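Local atomic coordinates of (R)-specific enoyl-CoA hydratase (Aeromonas punctata, PDB entry 1IQ6), a protein that catalyses the hydration of short-chain trans-2-enoyl-CoA of four to six carbons to (3R)-3-hydroxyacyl-CoA, working as a homodimer in polyhydroxyalkanoate synthesis. Residues Q69-G72 with K73-Y77; A102-E105 with D106-I109. All coordinates share one frame; numbering follows the deposited sequence.

In the fold
Both contacts are local turns at the surface of a MaoC-like hot-dog fold, and both lie away from the residues that probably bind the CoA substrate. Contact 1 (69-72 with 73-77) leads from helix 55-68 into strand 76-84. Contact 2 (102-105 with 106-109) joins strand 93-103 to strand 109-117, its antiparallel neighbour. The two turns thus serve the same sheet, on the same side of the chain's centre. Their centres are 14 Å apart and their nearest atoms about 7 Å, so they do not meet. Contact 1 closes on one backbone carbonyl, and its buried member is Gly72. Contact 2 lies farther out. It combines a backbone hydrogen bond, a salt bridge and two waters, and its buried member is Ile109.

Contact 1 (Q69-G72 with K73-Y77); sequences QLPG and KGSIY
Ser75 closes this turn on the carbonyl of Gly72. The backbone from Gly72 to Ser75 is a type II beta turn, and Ser75 N donates to Gly72 O at 3.0 Å. The Ser75 side chain reaches the same oxygen by a second route. Its CB points toward the preceding loop and lies 3.1 Å from Gly72 O. At the tip, OG sits beside the backbone N and anti to the carbonyl carbon (chi1 -64°). This torsion turns the hydroxyl back over the turn, where Ser75 OG donates to Gly72 O at 2.6 Å. The hydroxyl approaches at a C=O...O angle of 135°, tilted 17° from the carbonyl plane. One carbonyl oxygen therefore takes two bonds from one residue, which ties the serine side chain to the turn. Ser75 OG also touches the proline ring, 3.2 Å from Pro71 CB; the ring's CG and CD are farther off. The peptide bond before Pro71 is cis, so the chain bends sharply just ahead of the turn. Gly72 and Gly74 both have positive phi, and Gly74 takes the third position of the turn, where type II geometry favours glycine. Lys73 takes the second position; its CB points away from the loop, though it still touches Gly72 C.

The turn carries the chain from the end of helix 55-68 into strand 76-84. Gly72 is bonded through its backbone to Leu66 of that helix. Pro71 touches Leu66 and Val131 of strand 123-132, and Ile76 pairs with Lys132 of the same strand. Tyr77, at the start of strand 76-84, meets the ring of Phe84 of the second subunit.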
# COMPACT_ATOMS: atom_id res chain seq x y z
N GLN B 69 6.78 -15.65 -0.04
CA GLN B 69 6.32 -16.95 0.44
C GLN B 69 5.09 -17.58 -0.21
O GLN B 69 5.14 -18.72 -0.65
CB GLN B 69 6.08 -16.87 1.95
CG GLN B 69 7.34 -16.69 2.78
CD GLN B 69 7.06 -16.60 4.26
OE1 GLN B 69 6.36 -17.44 4.82
NE2 GLN B 69 7.63 -15.59 4.92
N LEU B 70 3.99 -16.84 -0.27
CA LEU B 70 2.76 -17.39 -0.81
C LEU B 70 1.93 -16.35 -1.56
O LEU B 70 1.44 -15.40 -0.94
CB LEU B 70 1.94 -17.96 0.34
CG LEU B 70 0.65 -18.72 0.04
CD1 LEU B 70 1.00 -20.07 -0.59
CD2 LEU B 70 -0.12 -18.94 1.34
N PRO B 71 1.72 -16.53 -2.88
CA PRO B 71 2.19 -17.62 -3.74
C PRO B 71 3.71 -17.72 -3.84
O PRO B 71 4.25 -18.79 -4.13
CB PRO B 71 1.54 -17.30 -5.08
CG PRO B 71 0.30 -16.55 -4.69
CD PRO B 71 0.83 -15.63 -3.63
N GLY B 72 4.39 -16.60 -3.64
CA GLY B 72 5.84 -16.60 -3.69
C GLY B 72 6.51 -16.01 -4.92
O GLY B 72 5.89 -15.30 -5.71
N LYS B 73 7.79 -16.32 -5.05
CA LYS B 73 8.65 -15.86 -6.14
C LYS B 73 7.98 -15.87 -7.52
O LYS B 73 7.48 -16.90 -7.97
CB LYS B 73 9.91 -16.73 -6.17
CG LYS B 73 10.91 -16.41 -7.26
CD LYS B 73 12.03 -17.45 -7.27
CE LYS B 73 13.05 -17.20 -8.37
NZ LYS B 73 13.90 -16.01 -8.11
N GLY B 74 7.98 -14.71 -8.17
CA GLY B 74 7.39 -14.62 -9.49
C GLY B 74 5.96 -14.09 -9.50
O GLY B 74 5.45 -13.71 -10.55
N SER B 75 5.32 -14.08 -8.34
CA SER B 75 3.95 -13.59 -8.23
C SER B 75 3.84 -12.15 -8.69
O SER B 75 4.73 -11.33 -8.45
CB SER B 75 3.45 -13.69 -6.79
OG SER B 75 3.39 -15.04 -6.35
N ILE B 76 2.73 -11.83 -9.36
CA ILE B 76 2.49 -10.47 -9.83
C ILE B 76 1.19 -9.94 -9.23
O ILE B 76 0.14 -10.58 -9.32
CB ILE B 76 2.41 -10.43 -11.37
CG1 ILE B 76 3.76 -10.83 -11.97
CG2 ILE B 76 2.01 -9.03 -11.83
CD1 ILE B 76 3.77 -10.89 -13.49
N TYR B 77 1.27 -8.77 -8.60
CA TYR B 77 0.13 -8.12 -7.97
C TYR B 77 -0.88 -7.63 -9.01
O TYR B 77 -0.53 -6.90 -9.93
CB TYR B 77 0.62 -6.91 -7.18
CG TYR B 77 0.27 -6.87 -5.70
CD1 TYR B 77 1.15 -6.28 -4.80
CD2 TYR B 77 -0.95 -7.36 -5.22
CE1 TYR B 77 0.83 -6.16 -3.45
CE2 TYR B 77 -1.28 -7.25 -3.86
CZ TYR B 77 -0.38 -6.64 -2.99
OH TYR B 77 -0.67 -6.50 -1.65

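Contact 2 (A102-E105 with D106-I109); sequences ALRE and DKPI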
# COMPACT_ATOMS: atom_id res chain seq x y z
N ALA B 102 -9.03 -18.75 -3.04
CA ALA B 102 -9.54 -19.17 -4.34
C ALA B 102 -8.46 -19.25 -5.40
O ALA B 102 -7.52 -18.45 -5.41
CB ALA B 102 -10.65 -18.22 -4.79
N LEU B 103 -8.59 -20.22 -6.29
CA LEU B 103 -7.65 -20.41 -7.39
C LEU B 103 -8.44 -20.57 -8.67
O LEU B 103 -9.11 -21.59 -8.87
CB LEU B 103 -6.79 -21.66 -7.15
CG LEU B 103 -5.81 -21.63 -5.98
CD1 LEU B 103 -5.16 -22.99 -5.81
CD2 LEU B 103 -4.75 -20.56 -6.24
N ARG B 104 -8.39 -19.57 -9.54
CA ARG B 104 -9.12 -19.62 -10.80
C ARG B 104 -8.56 -20.67 -11.74
O ARG B 104 -7.37 -20.98 -11.71
CB ARG B 104 -9.12 -18.24 -11.46
CG ARG B 104 -10.05 -17.26 -10.78
CD ARG B 104 -9.89 -15.85 -11.29
NE ARG B 104 -10.10 -15.74 -12.73
CZ ARG B 104 -10.15 -14.59 -13.38
NH1 ARG B 104 -10.35 -14.57 -14.69
NH2 ARG B 104 -10.01 -13.44 -12.72
N GLU B 105 -9.42 -21.23 -12.58
CA GLU B 105 -8.99 -22.24 -13.53
C GLU B 105 -9.02 -21.78 -14.98
O GLU B 105 -8.63 -22.52 -15.88
CB GLU B 105 -9.83 -23.51 -13.35
CG GLU B 105 -9.67 -24.11 -11.96
CD GLU B 105 -10.17 -25.54 -11.87
OE1 GLU B 105 -10.08 -26.13 -10.77
OE2 GLU B 105 -10.66 -26.07 -12.89
N ASP B 106 -9.48 -20.55 -15.20
CA ASP B 106 -9.51 -19.99 -16.55
C ASP B 106 -8.19 -19.27 -16.78
O ASP B 106 -7.74 -19.11 -17.91
CB ASP B 106 -10.70 -19.03 -16.71
CG ASP B 106 -10.61 -17.83 -15.78
OD1 ASP B 106 -10.28 -18.02 -14.59
OD2 ASP B 106 -10.89 -16.70 -16.23
N LYS B 107 -7.57 -18.85 -15.68
CA LYS B 107 -6.29 -18.15 -15.70
C LYS B 107 -5.56 -18.44 -14.40
O LYS B 107 -6.19 -18.69 -13.37
CB LYS B 107 -6.50 -16.63 -15.83
CG LYS B 107 -7.21 -16.19 -17.10
CD LYS B 107 -7.12 -14.68 -17.30
CE LYS B 107 -7.78 -13.92 -16.16
NZ LYS B 107 -7.60 -12.45 -16.31
N PRO B 108 -4.21 -18.43 -14.42
CA PRO B 108 -3.41 -18.70 -13.22
C PRO B 108 -3.44 -17.51 -12.25
O PRO B 108 -2.45 -16.79 -12.11
CB PRO B 108 -2.02 -18.95 -13.79
CG PRO B 108 -1.98 -18.01 -14.95
CD PRO B 108 -3.34 -18.22 -15.59
N ILE B 109 -4.58 -17.33 -11.60
CA ILE B 109 -4.77 -16.24 -10.66
C ILE B 109 -5.25 -16.78 -9.32
O ILE B 109 -6.03 -17.73 -9.26
CB ILE B 109 -5.80 -15.23 -11.21
CG1 ILE B 109 -5.24 -14.58 -12.48
CG2 ILE B 109 -6.15 -14.19 -10.15
CD1 ILE B 109 -6.19 -13.60 -13.15
O HOH W 1 -5.20 -20.31 -10.39
O HOH W 2 -9.48 -11.15 -14.82
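The backbone folds back between Arg104 and Ile109, where Arg104 N donates to Ile109 O at 3.0 Å and closes the hairpin connection between the adjacent antiparallel strands 93-103 and 109-117. Pro108 centres an inverse gamma turn, made by the bond from Ile109 N to Lys107 O (2.8 Å). Water 1 adds to this closure by donating to both Arg104 O and Ile109 O. Arg104 and Asp106 form a side-on salt bridge. Arg104 NE reaches Asp106 OD1 at 2.9 Å, and Arg104 NH1 reaches Asp106 OD2 at 2.7 Å. Both bonds are nearly straight (168°), and each oxygen uses its syn lone pair. The guanidinium and carboxylate planes are only 11° apart. A bend at chi3 (57°) turns the arginine head so that its NE edge faces the acid. Ile109 CD1 lies over one face of the guanidinium, 3.8 Å from Arg104 NH2 and offset toward the rim. Lys107 runs alongside the arginine. Water 2 accepts from both Arg104 NH2 and Lys107 NZ. Arg104 NH1 and Lys107 NZ are like charges 3.8 Å apart; the Asp106 carboxylate on Arg104 and water 2 probably offset this. The paired bonds to Asp106 hold the guanidinium against rotation.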